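Local coordinates for uncharacterized protein AsqI (Emericella nidulans, PDB 5YY3) that converts cyclopenine-type benzodiazepines into viridicatin-type quinolones with release of methyl isocyanate, acting as a zinc-dependent cyclopenase of the tyrosinase family, at residues A[461-467]-A[559-565]; A[533-538]-A[551-557]. The contacts are given in a common frame with arbitrary orientation. Residue numbers count along the deposited sequence, not the author numbering.

Interaction 1: residues A[461-467]-A[559-565]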
loop_
_atom_site.group_PDB
_atom_site.type_symbol
_atom_site.label_atom_id
_atom_site.label_comp_id
_atom_site.label_asym_id
_atom_site.label_seq_id
_atom_site.Cartn_x
_atom_site.Cartn_y
_atom_site.Cartn_z
ATOM N N LYS A 461 13.813 6.035 -16.291
ATOM C CA LYS A 461 15.049 5.604 -16.929
ATOM C C LYS A 461 16.127 5.560 -15.857
ATOM O O LYS A 461 16.534 6.610 -15.363
ATOM C CB LYS A 461 15.472 6.553 -18.056
ATOM C CG LYS A 461 16.803 6.178 -18.722
ATOM C CD LYS A 461 16.673 4.859 -19.490
ATOM C CE LYS A 461 17.956 4.476 -20.206
ATOM N NZ LYS A 461 17.729 3.398 -21.218
ATOM N N LEU A 462 16.568 4.365 -15.480
ATOM C CA LEU A 462 17.565 4.227 -14.423
ATOM C C LEU A 462 18.925 4.702 -14.933
ATOM O O LEU A 462 19.215 4.657 -16.130
ATOM C CB LEU A 462 17.649 2.784 -13.937
ATOM C CG LEU A 462 18.661 2.519 -12.806
ATOM C CD1 LEU A 462 18.296 3.310 -11.557
ATOM C CD2 LEU A 462 18.779 1.034 -12.476
ATOM N N GLY A 463 19.752 5.178 -14.017
ATOM C CA GLY A 463 21.117 5.552 -14.317
ATOM C C GLY A 463 21.874 5.586 -13.008
ATOM O O GLY A 463 21.285 5.441 -11.929
ATOM N N HIS A 464 23.185 5.769 -13.079
ATOM C CA HIS A 464 23.940 5.902 -11.848
ATOM C C HIS A 464 25.063 6.916 -12.014
ATOM O O HIS A 464 25.572 7.114 -13.123
ATOM C CB HIS A 464 24.503 4.548 -11.421
ATOM C CG HIS A 464 25.524 4.006 -12.370
ATOM N ND1 HIS A 464 26.848 4.383 -12.329
ATOM C CD2 HIS A 464 25.413 3.132 -13.400
ATOM C CE1 HIS A 464 27.511 3.758 -13.286
ATOM N NE2 HIS A 464 26.665 2.988 -13.948
ATOM N N GLU A 465 25.444 7.559 -10.914
ATOM C CA GLU A 465 26.615 8.423 -10.931
ATOM C C GLU A 465 27.820 7.556 -11.239
ATOM O O GLU A 465 27.833 6.376 -10.882
ATOM C CB GLU A 465 26.809 9.159 -9.596
ATOM C CG GLU A 465 25.671 10.086 -9.205
ATOM C CD GLU A 465 25.361 11.128 -10.264
ATOM O OE1 GLU A 465 26.262 11.452 -11.076
ATOM O OE2 GLU A 465 24.202 11.616 -10.281
ATOM N N PRO A 466 28.830 8.138 -11.907
ATOM C CA PRO A 466 30.047 7.406 -12.267
ATOM C C PRO A 466 30.708 6.768 -11.048
ATOM O O PRO A 466 30.868 7.423 -10.015
ATOM C CB PRO A 466 30.941 8.487 -12.876
ATOM C CG PRO A 466 29.965 9.487 -13.418
ATOM C CD PRO A 466 28.840 9.514 -12.433
ATOM N N TYR A 467 31.060 5.490 -11.164
ATOM C CA TYR A 467 31.733 4.803 -10.076
ATOM C C TYR A 467 33.029 4.157 -10.560
ATOM O O TYR A 467 33.322 4.089 -11.753
ATOM C CB TYR A 467 30.818 3.751 -9.421
ATOM C CG TYR A 467 30.579 2.498 -10.238
ATOM C CD1 TYR A 467 31.477 1.435 -10.197
ATOM C CD2 TYR A 467 29.440 2.363 -11.037
ATOM C CE1 TYR A 467 31.274 0.284 -10.950
ATOM C CE2 TYR A 467 29.211 1.199 -11.786
ATOM C CZ TYR A 467 30.138 0.166 -11.738
ATOM O OH TYR A 467 29.947 -0.992 -12.477
ATOM N N GLN A 559 25.201 0.071 -19.343
ATOM C CA GLN A 559 25.933 0.816 -18.312
ATOM C C GLN A 559 24.991 1.442 -17.258
ATOM O O GLN A 559 25.287 1.427 -16.060
ATOM C CB GLN A 559 26.799 1.907 -18.965
ATOM C CG GLN A 559 27.660 2.715 -17.991
ATOM C CD GLN A 559 28.576 1.826 -17.168
ATOM O OE1 GLN A 559 29.458 1.148 -17.703
ATOM N NE2 GLN A 559 28.357 1.806 -15.857
ATOM N N ASN A 560 23.850 1.962 -17.708
ATOM C CA ASN A 560 22.876 2.567 -16.810
ATOM C C ASN A 560 22.211 1.577 -15.849
ATOM O O ASN A 560 21.606 2.001 -14.859
ATOM C CB ASN A 560 21.786 3.274 -17.600
ATOM C CG ASN A 560 20.909 2.308 -18.352
ATOM O OD1 ASN A 560 21.406 1.479 -19.106
ATOM N ND2 ASN A 560 19.597 2.406 -18.153
ATOM N N LEU A 561 22.325 0.273 -16.126
ATOM C CA LEU A 561 21.750 -0.741 -15.241
ATOM C C LEU A 561 22.813 -1.513 -14.486
ATOM O O LEU A 561 22.503 -2.525 -13.860
ATOM C CB LEU A 561 20.884 -1.745 -16.028
ATOM C CG LEU A 561 19.749 -1.176 -16.861
ATOM C CD1 LEU A 561 18.944 -2.303 -17.491
ATOM C CD2 LEU A 561 18.860 -0.283 -16.001
ATOM N N MET A 562 24.064 -1.063 -14.554
ATOM C CA MET A 562 25.161 -1.823 -13.950
ATOM C C MET A 562 24.965 -1.953 -12.460
ATOM O O MET A 562 25.251 -2.992 -11.870
ATOM C CB MET A 562 26.510 -1.171 -14.251
ATOM C CG MET A 562 27.050 -1.522 -15.635
ATOM S SD MET A 562 27.581 -3.240 -15.722
ATOM C CE MET A 562 29.014 -3.185 -14.639
ATOM N N LEU A 563 24.456 -0.891 -11.848
ATOM C CA LEU A 563 24.188 -0.908 -10.416
ATOM C C LEU A 563 22.733 -1.250 -10.136
ATOM O O LEU A 563 21.841 -0.681 -10.760
ATOM C CB LEU A 563 24.537 0.448 -9.801
ATOM C CG LEU A 563 25.798 0.685 -8.977
ATOM C CD1 LEU A 563 26.969 -0.089 -9.490
ATOM C CD2 LEU A 563 26.102 2.171 -8.941
ATOM N N PRO A 564 22.485 -2.177 -9.198
ATOM C CA PRO A 564 21.127 -2.279 -8.662
ATOM C C PRO A 564 20.672 -0.913 -8.169
ATOM O O PRO A 564 21.513 -0.162 -7.707
ATOM C CB PRO A 564 21.278 -3.271 -7.514
ATOM C CG PRO A 564 22.426 -4.153 -7.954
ATOM C CD PRO A 564 23.374 -3.220 -8.661
ATOM N N VAL A 565 19.388 -0.596 -8.290
ATOM C CA VAL A 565 18.879 0.741 -7.996
ATOM C C VAL A 565 19.138 1.168 -6.525
ATOM O O VAL A 565 19.350 2.352 -6.248
ATOM C CB VAL A 565 17.360 0.831 -8.341
ATOM C CG1 VAL A 565 16.532 -0.107 -7.478
ATOM C CG2 VAL A 565 16.833 2.268 -8.245
#

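Interaction 2: residues A[533-538]-A[551-557]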
loop_
_atom_site.group_PDB
_atom_site.type_symbol
_atom_site.label_atom_id
_atom_site.label_comp_id
_atom_site.label_asym_id
_atom_site.label_seq_id
_atom_site.Cartn_x
_atom_site.Cartn_y
_atom_site.Cartn_z
ATOM N N SER A 533 34.365 -5.175 -18.154
ATOM C CA SER A 533 34.277 -6.252 -19.146
ATOM C C SER A 533 32.834 -6.717 -19.385
ATOM O O SER A 533 32.529 -7.343 -20.402
ATOM C CB SER A 533 35.121 -7.434 -18.701
ATOM O OG SER A 533 34.551 -8.022 -17.546
ATOM N N VAL A 534 31.958 -6.404 -18.437
ATOM C CA VAL A 534 30.567 -6.845 -18.432
ATOM C C VAL A 534 29.649 -5.873 -19.193
ATOM O O VAL A 534 28.576 -6.238 -19.673
ATOM C CB VAL A 534 30.101 -7.009 -16.957
ATOM C CG1 VAL A 534 28.585 -7.017 -16.823
ATOM C CG2 VAL A 534 30.734 -8.261 -16.344
ATOM N N ALA A 535 30.108 -4.641 -19.348
ATOM C CA ALA A 535 29.244 -3.554 -19.778
ATOM C C ALA A 535 29.179 -3.345 -21.287
ATOM O O ALA A 535 30.162 -3.509 -21.996
ATOM C CB ALA A 535 29.687 -2.262 -19.102
ATOM N N ARG A 536 27.997 -2.957 -21.752
ATOM C CA ARG A 536 27.767 -2.501 -23.120
ATOM C C ARG A 536 28.389 -1.112 -23.296
ATOM O O ARG A 536 28.123 -0.206 -22.514
ATOM C CB ARG A 536 26.250 -2.512 -23.395
ATOM C CG ARG A 536 25.710 -1.656 -24.511
ATOM C CD ARG A 536 24.203 -1.870 -24.567
ATOM N NE ARG A 536 23.449 -0.810 -25.242
ATOM C CZ ARG A 536 22.744 -1.014 -26.349
ATOM N NH1 ARG A 536 22.724 -2.224 -26.890
ATOM N NH2 ARG A 536 22.062 -0.025 -26.914
ATOM N N LYS A 537 29.253 -0.941 -24.290
ATOM C CA LYS A 537 30.014 0.303 -24.386
ATOM C C LYS A 537 29.313 1.347 -25.226
ATOM O O LYS A 537 29.800 1.754 -26.276
ATOM C CB LYS A 537 31.411 0.044 -24.942
ATOM C CG LYS A 537 32.433 -0.129 -23.856
ATOM C CD LYS A 537 32.174 -1.350 -23.038
ATOM C CE LYS A 537 33.330 -1.664 -22.128
ATOM N NZ LYS A 537 33.267 -3.119 -21.784
ATOM N N MET A 538 28.161 1.783 -24.743
ATOM C CA MET A 538 27.377 2.778 -25.432
ATOM C C MET A 538 26.791 3.698 -24.385
ATOM O O MET A 538 26.636 3.301 -23.232
ATOM C CB MET A 538 26.265 2.121 -26.270
ATOM C CG MET A 538 26.759 1.004 -27.186
ATOM S SD MET A 538 25.472 0.185 -28.149
ATOM C CE MET A 538 25.590 1.115 -29.679
ATOM N N ALA A 551 35.513 -2.354 -29.719
ATOM C CA ALA A 551 34.751 -3.364 -28.978
ATOM C C ALA A 551 33.539 -2.761 -28.252
ATOM O O ALA A 551 33.600 -2.451 -27.067
ATOM C CB ALA A 551 35.663 -4.080 -27.988
ATOM N N VAL A 552 32.437 -2.618 -28.979
ATOM C CA VAL A 552 31.246 -1.938 -28.493
ATOM C C VAL A 552 30.446 -2.796 -27.497
ATOM O O VAL A 552 29.790 -2.258 -26.597
ATOM C CB VAL A 552 30.346 -1.543 -29.681
ATOM C CG1 VAL A 552 29.080 -0.859 -29.215
ATOM C CG2 VAL A 552 31.120 -0.640 -30.630
ATOM N N PHE A 553 30.531 -4.120 -27.651
ATOM C CA PHE A 553 29.800 -5.076 -26.824
ATOM C C PHE A 553 28.318 -4.698 -26.767
ATOM O O PHE A 553 27.741 -4.526 -25.689
ATOM C CB PHE A 553 30.448 -5.168 -25.428
ATOM C CG PHE A 553 30.113 -6.444 -24.685
ATOM C CD1 PHE A 553 29.415 -7.465 -25.318
ATOM C CD2 PHE A 553 30.601 -6.674 -23.402
ATOM C CE1 PHE A 553 29.130 -8.640 -24.662
ATOM C CE2 PHE A 553 30.337 -7.869 -22.742
ATOM C CZ PHE A 553 29.598 -8.853 -23.382
ATOM N N ARG A 554 27.710 -4.564 -27.948
ATOM C CA ARG A 554 26.328 -4.109 -28.047
ATOM C C ARG A 554 25.400 -5.001 -27.231
ATOM O O ARG A 554 24.428 -4.525 -26.649
ATOM C CB ARG A 554 25.877 -4.060 -29.507
ATOM C CG ARG A 554 24.470 -3.496 -29.723
ATOM C CD ARG A 554 24.060 -3.563 -31.192
ATOM N NE ARG A 554 22.627 -3.418 -31.395
ATOM C CZ ARG A 554 22.049 -3.379 -32.593
ATOM N NH1 ARG A 554 22.793 -3.491 -33.689
ATOM N NH2 ARG A 554 20.733 -3.223 -32.703
ATOM N N HIS A 555 25.715 -6.292 -27.182
ATOM C CA HIS A 555 24.905 -7.267 -26.446
ATOM C C HIS A 555 25.391 -7.487 -25.008
ATOM O O HIS A 555 24.994 -8.447 -24.353
ATOM C CB HIS A 555 24.882 -8.600 -27.181
ATOM C CG HIS A 555 26.244 -9.167 -27.453
ATOM N ND1 HIS A 555 27.219 -8.465 -28.134
ATOM C CD2 HIS A 555 26.791 -10.362 -27.138
ATOM C CE1 HIS A 555 28.305 -9.209 -28.228
ATOM N NE2 HIS A 555 28.074 -10.366 -27.634
ATOM N N GLY A 556 26.242 -6.594 -24.515
ATOM C CA GLY A 556 26.602 -6.604 -23.106
ATOM C C GLY A 556 25.532 -5.977 -22.201
ATOM O O GLY A 556 24.430 -5.622 -22.642
ATOM N N TRP A 557 25.855 -5.845 -20.922
ATOM C CA TRP A 557 24.920 -5.273 -19.964
ATOM C C TRP A 557 24.917 -3.734 -20.033
ATOM O O TRP A 557 25.970 -3.113 -20.055
ATOM C CB TRP A 557 25.261 -5.739 -18.550
ATOM C CG TRP A 557 24.113 -5.503 -17.656
ATOM C CD1 TRP A 557 24.010 -4.555 -16.673
ATOM C CD2 TRP A 557 22.860 -6.176 -17.709
ATOM N NE1 TRP A 557 22.773 -4.632 -16.081
ATOM C CE2 TRP A 557 22.038 -5.617 -16.705
ATOM C CE3 TRP A 557 22.344 -7.217 -18.500
ATOM C CZ2 TRP A 557 20.722 -6.043 -16.479
ATOM C CZ3 TRP A 557 21.049 -7.660 -18.262
ATOM C CH2 TRP A 557 20.251 -7.068 -17.263
HETATM O O HOH W 1 33.987 -4.265 -24.548
#

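Interaction 1: residues A[461-467]-A[559-565]
Where a strand begins, a loop can pack beside it, as the hemocyanin-type Ig-like domain of this enzyme illustrates. Residues 461-464 begin the long strand 461-475, whose backbone pairs with strand 443-449, while the loop 559-565 packs against one side of them through a short 3-10 segment, 559-561. The backbones come closest where the CA atoms of Gly463 and Asn560 lie 4.3 Å apart.

Two polar links hold the loop, each using one side chain and one backbone carbonyl. Asn560 ND2 donates to Leu462 O at 3.1 Å, and the same amide also reaches Asp179. The second link is weak, from His464 NE2 to Gln559 O at 3.0 Å with a bent angle. The same ring donates through His464 ND1 to Glu465 O at 2.7 Å, a better-aligned bond that is consistent with its orientation. Lys461 runs past Asn560, its CE 3.3 Å from Asn560 ND2, before NZ enters salt bridges with Glu457, Asp179 and Asp181, so Asp179 has a partner in each segment.

Apolar packing supplies most of the remainder. Leu462 points toward the loop, with CD2 3.8 Å from Leu561 CD2 and CD1 3.8 Å from Val565 CG2, and it also touches Glu228 of helix 210-231. At the other end Leu563 packs against both His464 and Tyr467: its CD2 lies 3.8 Å from His464 CB and its CD1 3.5 Å from Tyr467 CE2. Beyond that ring, Tyr467 OH approaches Met562 CE to 3.2 Å.

Interaction 2: residues A[533-538]-A[551-557]
Two pieces of a single irregular loop are joined here by an isolated beta bridge, although neither forms a regular strand. Trp557 bonds to the residues on both flanks of Ala535: Trp557 N donates to Val534 O at 3.0 Å, and Trp557 O receives Arg536 N at a short 2.6 Å in an almost straight line. The pair shows that sheet-like bonding can organise a loop without extending into a sheet.

The chain then turns on each side. Lys537 centres an inverse gamma turn, and its N donates to Val552 O at 2.7 Å. In the other segment, Phe553, with positive phi and psi, starts a type I turn closed by Gly556 N to Phe553 O at 2.8 Å. A CB on Gly556 would clash with Phe553 CD2, so the absence of a side chain lets the ring sit over this turn, its edge 3.2 Å from Ser533 O through CE2.

Side chains add further bonds. Arg536 NH1 donates to Arg554 O at 2.9 Å, while Lys537 NZ folds back to Ala535 O at 3.1 Å, bonds to Ser532 O, and reaches Ala551 O through a water. At the outer end Met538 CG packs 3.6 Å from Val552 CG1.

Both arginines form salt bridges with Asp184 of helix 180-193, the helix that carries the zinc ligands His186 and His190. Trp557 packs on Leu182 of that helix and on Met221 of helix 210-231, whereas Ser533 and Val534 rest on strand 508-517.

Overall arrangement
Both contacts use the long connection between strands 523-528 and 571-580, and interaction 2 falls within the span of chain bracketed by interaction 1. Interaction 1 is largely buried and joins this connection to a sheet strand, relying on apolar packing plus two side-chain-to-carbonyl bonds, one of them weak. Interaction 2 is partly buried, joins the connection to itself, and depends mainly on backbone hydrogen bonds and arginine charges. Their centres lie 14 Å apart, yet Met562 links them: its SD is 3.9 Å from Trp557 CD1 and 4.1 Å from Ala535 CB. The principle is that one loop can contact both a beta domain and the helices that carry zinc ligands.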